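Local coordinates for hypothetical protein PA4535 (PDB 1Y0K), which is of unknown function but is probably an endonuclease-like protein of the PDDEXK superfamily, at residues P44-F50 / V60-G64; G64-F70 / L139-A143. All coordinates share one frame; numbering follows the deposited sequence.

Contact 1. Residues P44-F50 / V60-G64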
ATOM      1  N   PRO A  44     -10.104  13.591  -3.340  1.00 19.26           N
ATOM      2  CA  PRO A  44      -9.713  14.923  -2.850  1.00 19.58           C
ATOM      3  C   PRO A  44      -9.410  14.962  -1.352  1.00 19.68           C
ATOM      4  O   PRO A  44     -10.039  14.256  -0.560  1.00 19.48           O
ATOM      5  CB  PRO A  44     -10.932  15.798  -3.156  1.00 19.87           C
ATOM      6  CG  PRO A  44     -12.061  14.845  -3.385  1.00 20.44           C
ATOM      7  CD  PRO A  44     -11.479  13.563  -3.873  1.00 19.70           C
ATOM      8  N   TYR A  45      -8.448  15.794  -0.971  1.00 19.98           N
ATOM      9  CA  TYR A  45      -8.124  15.972   0.435  1.00 20.12           C
ATOM     10  C   TYR A  45      -7.563  17.363   0.687  1.00 20.87           C
ATOM     11  O   TYR A  45      -7.032  18.009  -0.222  1.00 20.80           O
ATOM     12  CB  TYR A  45      -7.123  14.902   0.900  1.00 19.70           C
ATOM     13  CG  TYR A  45      -5.767  14.930   0.218  1.00 19.39           C
ATOM     14  CD1 TYR A  45      -4.738  15.729   0.713  1.00 17.66           C
ATOM     15  CD2 TYR A  45      -5.504  14.133  -0.903  1.00 18.71           C
ATOM     16  CE1 TYR A  45      -3.492  15.750   0.112  1.00 18.03           C
ATOM     17  CE2 TYR A  45      -4.252  14.152  -1.522  1.00 18.54           C
ATOM     18  CZ  TYR A  45      -3.255  14.966  -1.006  1.00 18.58           C
ATOM     19  OH  TYR A  45      -2.010  14.992  -1.589  1.00 19.50           O
ATOM     20  N   ARG A  46      -7.699  17.817   1.923  1.00 21.73           N
ATOM     21  CA  ARG A  46      -6.991  18.997   2.381  1.00 22.90           C
ATOM     22  C   ARG A  46      -6.008  18.513   3.433  1.00 22.35           C
ATOM     23  O   ARG A  46      -6.207  17.449   4.024  1.00 22.54           O
ATOM     24  CB  ARG A  46      -7.963  20.025   2.957  1.00 22.79           C
ATOM     25  CG  ARG A  46      -9.049  20.485   1.987  1.00 24.38           C
ATOM     26  CD  ARG A  46      -9.841  21.660   2.553  1.00 25.54           C
ATOM     27  NE  ARG A  46      -8.967  22.781   2.900  1.00 31.29           N
ATOM     28  CZ  ARG A  46      -8.601  23.746   2.060  1.00 32.90           C
ATOM     29  NH1 ARG A  46      -9.042  23.750   0.807  1.00 34.82           N
ATOM     30  NH2 ARG A  46      -7.794  24.714   2.477  1.00 34.34           N
ATOM     31  N   GLN A  47      -4.948  19.278   3.671  1.00 22.42           N
ATOM     32  CA  GLN A  47      -3.897  18.847   4.591  1.00 22.53           C
ATOM     33  C   GLN A  47      -4.427  18.570   5.997  1.00 22.26           C
ATOM     34  O   GLN A  47      -3.964  17.648   6.670  1.00 22.25           O
ATOM     35  CB  GLN A  47      -2.773  19.886   4.656  1.00 22.56           C
ATOM     36  CG  GLN A  47      -1.432  19.302   5.037  1.00 23.46           C
ATOM     37  CD  GLN A  47      -0.925  18.305   4.005  1.00 24.25           C
ATOM     38  OE1 GLN A  47      -0.992  18.546   2.791  1.00 23.52           O
ATOM     39  NE2 GLN A  47      -0.425  17.177   4.482  1.00 24.41           N
ATOM     40  N   GLU A  48      -5.398  19.377   6.424  1.00 22.64           N
ATOM     41  CA  GLU A  48      -6.039  19.255   7.738  1.00 23.01           C
ATOM     42  C   GLU A  48      -6.836  17.952   7.917  1.00 22.50           C
ATOM     43  O   GLU A  48      -7.181  17.583   9.044  1.00 22.45           O
ATOM     44  CB  GLU A  48      -6.960  20.457   7.985  1.00 23.62           C
ATOM     45  CG  GLU A  48      -7.891  20.774   6.818  1.00 26.63           C
ATOM     46  CD  GLU A  48      -7.340  21.843   5.852  1.00 31.10           C
ATOM     47  OE1 GLU A  48      -6.105  21.905   5.593  1.00 30.86           O
ATOM     48  OE2 GLU A  48      -8.168  22.630   5.338  1.00 35.19           O
ATOM     49  N   ASP A  49      -7.130  17.260   6.815  1.00 21.93           N
ATOM     50  CA  ASP A  49      -7.880  16.005   6.880  1.00 21.43           C
ATOM     51  C   ASP A  49      -7.128  14.834   7.525  1.00 21.20           C
ATOM     52  O   ASP A  49      -7.754  13.856   7.921  1.00 21.20           O
ATOM     53  CB  ASP A  49      -8.372  15.571   5.501  1.00 21.05           C
ATOM     54  CG  ASP A  49      -9.368  16.541   4.890  1.00 22.31           C
ATOM     55  OD1 ASP A  49     -10.081  17.239   5.645  1.00 21.77           O
ATOM     56  OD2 ASP A  49      -9.449  16.576   3.643  1.00 21.48           O
ATOM     57  N   PHE A  50      -5.801  14.911   7.599  1.00 20.80           N
ATOM     58  CA  PHE A  50      -5.010  13.836   8.204  1.00 20.83           C
ATOM     59  C   PHE A  50      -4.765  14.106   9.682  1.00 21.76           C
ATOM     60  O   PHE A  50      -4.437  15.231  10.067  1.00 22.06           O
ATOM     61  CB  PHE A  50      -3.677  13.673   7.473  1.00 20.83           C
ATOM     62  CG  PHE A  50      -3.826  13.477   6.002  1.00 19.36           C
ATOM     63  CD1 PHE A  50      -3.698  14.551   5.128  1.00 19.51           C
ATOM     64  CD2 PHE A  50      -4.141  12.223   5.489  1.00 19.54           C
ATOM     65  CE1 PHE A  50      -3.859  14.376   3.768  1.00 19.48           C
ATOM     66  CE2 PHE A  50      -4.302  12.038   4.135  1.00 19.39           C
ATOM     67  CZ  PHE A  50      -4.163  13.116   3.268  1.00 18.59           C
ATOM     68  N   VAL A  60      -2.719   6.712  10.637  1.00 14.65           N
ATOM     69  CA  VAL A  60      -3.229   7.934  10.037  1.00 14.79           C
ATOM     70  C   VAL A  60      -4.736   7.844   9.871  1.00 14.71           C
ATOM     71  O   VAL A  60      -5.246   6.919   9.226  1.00 15.12           O
ATOM     72  CB  VAL A  60      -2.564   8.203   8.654  1.00 14.09           C
ATOM     73  CG1 VAL A  60      -3.178   9.433   7.982  1.00 14.97           C
ATOM     74  CG2 VAL A  60      -1.044   8.358   8.797  1.00 14.55           C
ATOM     75  N   LEU A  61      -5.447   8.810  10.455  1.00 15.20           N
ATOM     76  CA  LEU A  61      -6.888   8.929  10.263  1.00 15.42           C
ATOM     77  C   LEU A  61      -7.192   9.844   9.086  1.00 15.63           C
ATOM     78  O   LEU A  61      -6.595  10.909   8.949  1.00 15.95           O
ATOM     79  CB  LEU A  61      -7.578   9.469  11.528  1.00 15.78           C
ATOM     80  CG  LEU A  61      -7.268   8.774  12.868  1.00 16.01           C
ATOM     81  CD1 LEU A  61      -7.895   9.534  14.041  1.00 17.44           C
ATOM     82  CD2 LEU A  61      -7.752   7.336  12.867  1.00 18.24           C
ATOM     83  N   PHE A  62      -8.117   9.420   8.237  1.00 15.39           N
ATOM     84  CA  PHE A  62      -8.593  10.266   7.138  1.00 15.80           C
ATOM     85  C   PHE A  62     -10.035   9.929   6.827  1.00 16.14           C
ATOM     86  O   PHE A  62     -10.325   8.833   6.356  1.00 15.70           O
ATOM     87  CB  PHE A  62      -7.733  10.063   5.879  1.00 15.91           C
ATOM     88  CG  PHE A  62      -8.285  10.744   4.654  1.00 16.22           C
ATOM     89  CD1 PHE A  62      -8.101  12.110   4.465  1.00 16.26           C
ATOM     90  CD2 PHE A  62      -8.991  10.028   3.696  1.00 16.28           C
ATOM     91  CE1 PHE A  62      -8.631  12.757   3.337  1.00 16.57           C
ATOM     92  CE2 PHE A  62      -9.514  10.663   2.558  1.00 17.11           C
ATOM     93  CZ  PHE A  62      -9.336  12.027   2.380  1.00 17.51           C
ATOM     94  N   LYS A  63     -10.938  10.876   7.087  1.00 17.09           N
ATOM     95  CA  LYS A  63     -12.365  10.742   6.732  1.00 18.48           C
ATOM     96  C   LYS A  63     -12.967   9.343   6.956  1.00 18.22           C
ATOM     97  O   LYS A  63     -13.532   8.719   6.037  1.00 19.80           O
ATOM     98  CB  LYS A  63     -12.596  11.189   5.287  1.00 18.82           C
ATOM     99  CG  LYS A  63     -12.172  12.618   5.021  1.00 20.30           C
ATOM    100  CD  LYS A  63     -12.483  13.027   3.583  1.00 24.60           C
ATOM    101  CE  LYS A  63     -12.091  14.485   3.365  1.00 25.96           C
ATOM    102  NZ  LYS A  63     -12.688  15.076   2.133  1.00 28.15           N
ATOM    103  N   GLY A  64     -12.834   8.853   8.177  1.00 18.21           N
ATOM    104  CA  GLY A  64     -13.417   7.573   8.535  1.00 17.38           C
ATOM    105  C   GLY A  64     -12.474   6.393   8.346  1.00 16.79           C
ATOM    106  O   GLY A  64     -12.690   5.338   8.952  1.00 17.03           O
TER
HETATM  107  O   HOH W   1     -12.357  13.432   0.032  1.00 30.27           O
HETATM  108  O   HOH W   2     -10.406  13.392   8.086  1.00 26.18           O
HETATM  109  O   HOH W   3     -11.496  17.556   2.287  1.00 31.20           O
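Phe62 fits its ring among residues of the 44-50 segment and overlaps Phe50 only at the margins. The two ring planes lie 24° apart but slid past each other, centroids 5.3 Å apart, so that CE2 of Phe50 meets CD1 of Phe62 at 3.8 Å. With CG anti to the backbone N (chi1 171°), Phe62 carries its ring on to Tyr45 and Asp49: CB of Asp49 comes to the ring edge, 3.6 Å from CE1, CB of Tyr45 approaches the same CE1 obliquely, and O of Pro44 lies at the edge near CZ. Phenylalanine suits this place because its flat, wide ring can touch all these atoms at once. Val60, a beta-branched residue at home in a strand, brings CG1 to the edge of the Phe50 ring. These residues form one margin of the protein's mixed sheet: strand 60-62 lies next to strand 50-51, which the short 3-10 turn at 47-49 leads into. That turn is tied by Asp49, whose OD2 takes the backbone N-H of Arg46 at 2.7 Å in a nearly straight bond (176°), the donor standing above the carboxylate plane. On the solvent side Lys63 lays its CG over the centre of the Phe62 ring and runs on extended, bringing NZ within 3.9 Å of OD2 of Asp49, a long salt bridge. One water bonds to both, and a second links NZ to the carbonyl of Pro44. A third water joins the backbones, donating to O of Asp49 and accepting from N of Lys63 at 2.8 Å.

Contact 2. Residues G64-F70 / L139-A143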
ATOM      1  N   GLY A  64     -12.834   8.853   8.177  1.00 18.21           N
ATOM      2  CA  GLY A  64     -13.417   7.573   8.535  1.00 17.38           C
ATOM      3  C   GLY A  64     -12.474   6.393   8.346  1.00 16.79           C
ATOM      4  O   GLY A  64     -12.690   5.338   8.952  1.00 17.03           O
ATOM      5  N   ALA A  65     -11.455   6.561   7.501  1.00 15.91           N
ATOM      6  CA  ALA A  65     -10.412   5.535   7.344  1.00 15.52           C
ATOM      7  C   ALA A  65      -9.456   5.552   8.524  1.00 15.42           C
ATOM      8  O   ALA A  65      -9.147   6.608   9.069  1.00 15.47           O
ATOM      9  CB  ALA A  65      -9.636   5.720   6.028  1.00 15.70           C
ATOM     10  N   GLY A  66      -8.999   4.367   8.912  1.00 15.45           N
ATOM     11  CA  GLY A  66      -7.976   4.228   9.941  1.00 14.94           C
ATOM     12  C   GLY A  66      -6.809   3.532   9.265  1.00 14.11           C
ATOM     13  O   GLY A  66      -6.687   2.309   9.309  1.00 14.78           O
ATOM     14  N   PHE A  67      -5.952   4.317   8.627  1.00 14.07           N
ATOM     15  CA  PHE A  67      -4.886   3.723   7.821  1.00 13.27           C
ATOM     16  C   PHE A  67      -3.753   3.219   8.687  1.00 13.37           C
ATOM     17  O   PHE A  67      -3.091   4.002   9.385  1.00 13.06           O
ATOM     18  CB  PHE A  67      -4.340   4.726   6.805  1.00 13.28           C
ATOM     19  CG  PHE A  67      -5.231   4.946   5.605  1.00 13.91           C
ATOM     20  CD1 PHE A  67      -5.654   3.872   4.814  1.00 14.73           C
ATOM     21  CD2 PHE A  67      -5.600   6.227   5.243  1.00 14.03           C
ATOM     22  CE1 PHE A  67      -6.464   4.081   3.693  1.00 15.02           C
ATOM     23  CE2 PHE A  67      -6.387   6.456   4.114  1.00 14.68           C
ATOM     24  CZ  PHE A  67      -6.829   5.379   3.344  1.00 14.38           C
ATOM     25  N   GLU A  68      -3.539   1.901   8.621  1.00 12.20           N
ATOM     26  CA  GLU A  68      -2.429   1.233   9.278  1.00 13.08           C
ATOM     27  C   GLU A  68      -1.379   0.995   8.194  1.00 12.82           C
ATOM     28  O   GLU A  68      -1.546   0.138   7.325  1.00 12.73           O
ATOM     29  CB  GLU A  68      -2.932  -0.075   9.892  1.00 13.85           C
ATOM     30  CG  GLU A  68      -1.871  -1.042  10.417  1.00 16.29           C
ATOM     31  CD  GLU A  68      -1.279  -0.624  11.731  1.00 19.79           C
ATOM     32  OE1 GLU A  68      -1.556   0.513  12.201  1.00 19.61           O
ATOM     33  OE2 GLU A  68      -0.530  -1.459  12.300  1.00 22.02           O
ATOM     34  N   VAL A  69      -0.322   1.790   8.240  1.00 11.87           N
ATOM     35  CA  VAL A  69       0.621   1.875   7.117  1.00 12.91           C
ATOM     36  C   VAL A  69       1.852   1.010   7.361  1.00 13.48           C
ATOM     37  O   VAL A  69       2.467   1.071   8.433  1.00 14.09           O
ATOM     38  CB  VAL A  69       1.033   3.345   6.879  1.00 12.51           C
ATOM     39  CG1 VAL A  69       2.120   3.453   5.804  1.00 14.61           C
ATOM     40  CG2 VAL A  69      -0.210   4.166   6.495  1.00 13.53           C
ATOM     41  N   PHE A  70       2.207   0.187   6.378  1.00 13.14           N
ATOM     42  CA  PHE A  70       3.444  -0.583   6.493  1.00 13.34           C
ATOM     43  C   PHE A  70       4.210  -0.611   5.177  1.00 14.20           C
ATOM     44  O   PHE A  70       3.650  -0.327   4.122  1.00 13.49           O
ATOM     45  CB  PHE A  70       3.184  -1.985   7.057  1.00 13.66           C
ATOM     46  CG  PHE A  70       2.393  -2.891   6.149  1.00 12.44           C
ATOM     47  CD1 PHE A  70       3.030  -3.926   5.459  1.00 13.91           C
ATOM     48  CD2 PHE A  70       1.007  -2.740   6.015  1.00 14.16           C
ATOM     49  CE1 PHE A  70       2.299  -4.803   4.641  1.00 13.75           C
ATOM     50  CE2 PHE A  70       0.261  -3.602   5.180  1.00 14.01           C
ATOM     51  CZ  PHE A  70       0.909  -4.629   4.491  1.00 15.25           C
ATOM     52  N   LEU A 139      -9.495  -1.536  11.119  1.00 14.94           N
ATOM     53  CA  LEU A 139      -8.236  -1.096  10.516  1.00 14.10           C
ATOM     54  C   LEU A 139      -8.232  -1.257   9.001  1.00 13.67           C
ATOM     55  O   LEU A 139      -8.605  -2.306   8.469  1.00 12.86           O
ATOM     56  CB  LEU A 139      -7.048  -1.863  11.124  1.00 14.57           C
ATOM     57  CG  LEU A 139      -6.824  -1.741  12.643  1.00 15.04           C
ATOM     58  CD1 LEU A 139      -5.604  -2.557  13.079  1.00 14.62           C
ATOM     59  CD2 LEU A 139      -6.680  -0.282  13.086  1.00 15.23           C
ATOM     60  N   ASP A 140      -7.802  -0.199   8.329  1.00 12.82           N
ATOM     61  CA  ASP A 140      -7.618  -0.190   6.879  1.00 13.21           C
ATOM     62  C   ASP A 140      -6.132  -0.280   6.566  1.00 13.22           C
ATOM     63  O   ASP A 140      -5.399   0.704   6.681  1.00 13.63           O
ATOM     64  CB  ASP A 140      -8.208   1.097   6.315  1.00 13.27           C
ATOM     65  CG  ASP A 140      -9.674   1.271   6.699  1.00 14.55           C
ATOM     66  OD1 ASP A 140     -10.475   0.369   6.377  1.00 13.51           O
ATOM     67  OD2 ASP A 140     -10.026   2.308   7.310  1.00 14.70           O
ATOM     68  N   LEU A 141      -5.676  -1.473   6.209  1.00 12.66           N
ATOM     69  CA  LEU A 141      -4.251  -1.686   5.988  1.00 11.93           C
ATOM     70  C   LEU A 141      -3.828  -1.081   4.656  1.00 11.62           C
ATOM     71  O   LEU A 141      -4.544  -1.197   3.660  1.00 11.37           O
ATOM     72  CB  LEU A 141      -3.908  -3.181   6.037  1.00 12.35           C
ATOM     73  CG  LEU A 141      -3.726  -3.805   7.439  1.00 14.37           C
ATOM     74  CD1 LEU A 141      -2.319  -3.606   7.908  1.00 16.25           C
ATOM     75  CD2 LEU A 141      -4.704  -3.267   8.505  1.00 16.64           C
ATOM     76  N   LEU A 142      -2.666  -0.436   4.660  1.00 11.28           N
ATOM     77  CA  LEU A 142      -2.129   0.224   3.466  1.00 11.17           C
ATOM     78  C   LEU A 142      -0.637  -0.053   3.359  1.00 11.31           C
ATOM     79  O   LEU A 142       0.151   0.438   4.172  1.00 11.49           O
ATOM     80  CB  LEU A 142      -2.391   1.733   3.510  1.00 10.82           C
ATOM     81  CG  LEU A 142      -1.883   2.561   2.325  1.00 11.52           C
ATOM     82  CD1 LEU A 142      -2.501   2.067   1.000  1.00 12.02           C
ATOM     83  CD2 LEU A 142      -2.179   4.054   2.545  1.00 12.15           C
ATOM     84  N   ALA A 143      -0.262  -0.864   2.369  1.00 11.63           N
ATOM     85  CA  ALA A 143       1.141  -1.234   2.165  1.00 11.90           C
ATOM     86  C   ALA A 143       1.760  -0.324   1.131  1.00 12.36           C
ATOM     87  O   ALA A 143       1.193  -0.169   0.042  1.00 12.32           O
ATOM     88  CB  ALA A 143       1.239  -2.687   1.668  1.00 12.82           C
TER
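With chi1 at -56°, Asp140 sets its CG beside its own backbone N, and the carboxylate turns toward the start of strand 65-73; Phe70, with chi1 at 67°, places CG between its backbone N and carbonyl carbon, which brings the ring to Ala143. OD2 of Asp140 accepts the N-H of Gly66 through its anti lone pair at 2.8 Å, a side-chain bond at the head of a parallel pairing. The same OD2 also meets Arg170 in a salt bridge, so one oxygen serves a backbone N-H and a guanidinium, while OD1 bonds Ser171. From there the backbones alternate: N of Asp140 gives to O of Gly66, N of Glu68 to O of Asp140 at 2.9 Å, N of Leu142 to O of Glu68, and N of Phe70 to O of Leu142. CB of Ala65 lies over one side of the Phe67 ring and CD2 of Leu142 over the other, 4.2 Å above the plane. On the other sheet face, Glu68 and Leu141 run side by side, CG of Glu68 being 3.6 Å from CD1 of Leu141. Ala143 is small enough to put its CB 3.8 Å from the Phe70 ring centroid, a CH-pi contact. OE2 of Glu68 pairs with Lys125 and OE1 lies near Asp59, consistent with the acid-and-lysine cluster of PDDEXK nucleases. The strands lie mid-sheet, between 60-62 and 171-175; helix 26-40 packs on Phe67, Val69 and Leu142, and helix 119-132 on Phe70 and Leu141.

Contact 1 and contact 2 follow one another along the chain, their centres 12 Å apart, and share Gly64 in the tight turn that joins strand 60-62 to strand 65-73. The two strands are antiparallel neighbours, linked by a probable hydrogen bond from N of Phe67 to O of Val60. Contact 1 lies at the margin of the sheet, partly open to solvent, whereas contact 2 is buried near its centre, where strand 140-146 returns after a long excursion that includes helix 119-132. Together they carry the sheet from its outer strand 50-51 inward to the parallel pair, with helix 26-40 touching side chains of both, a mixed alpha/beta arrangement consistent with the PDDEXK clan.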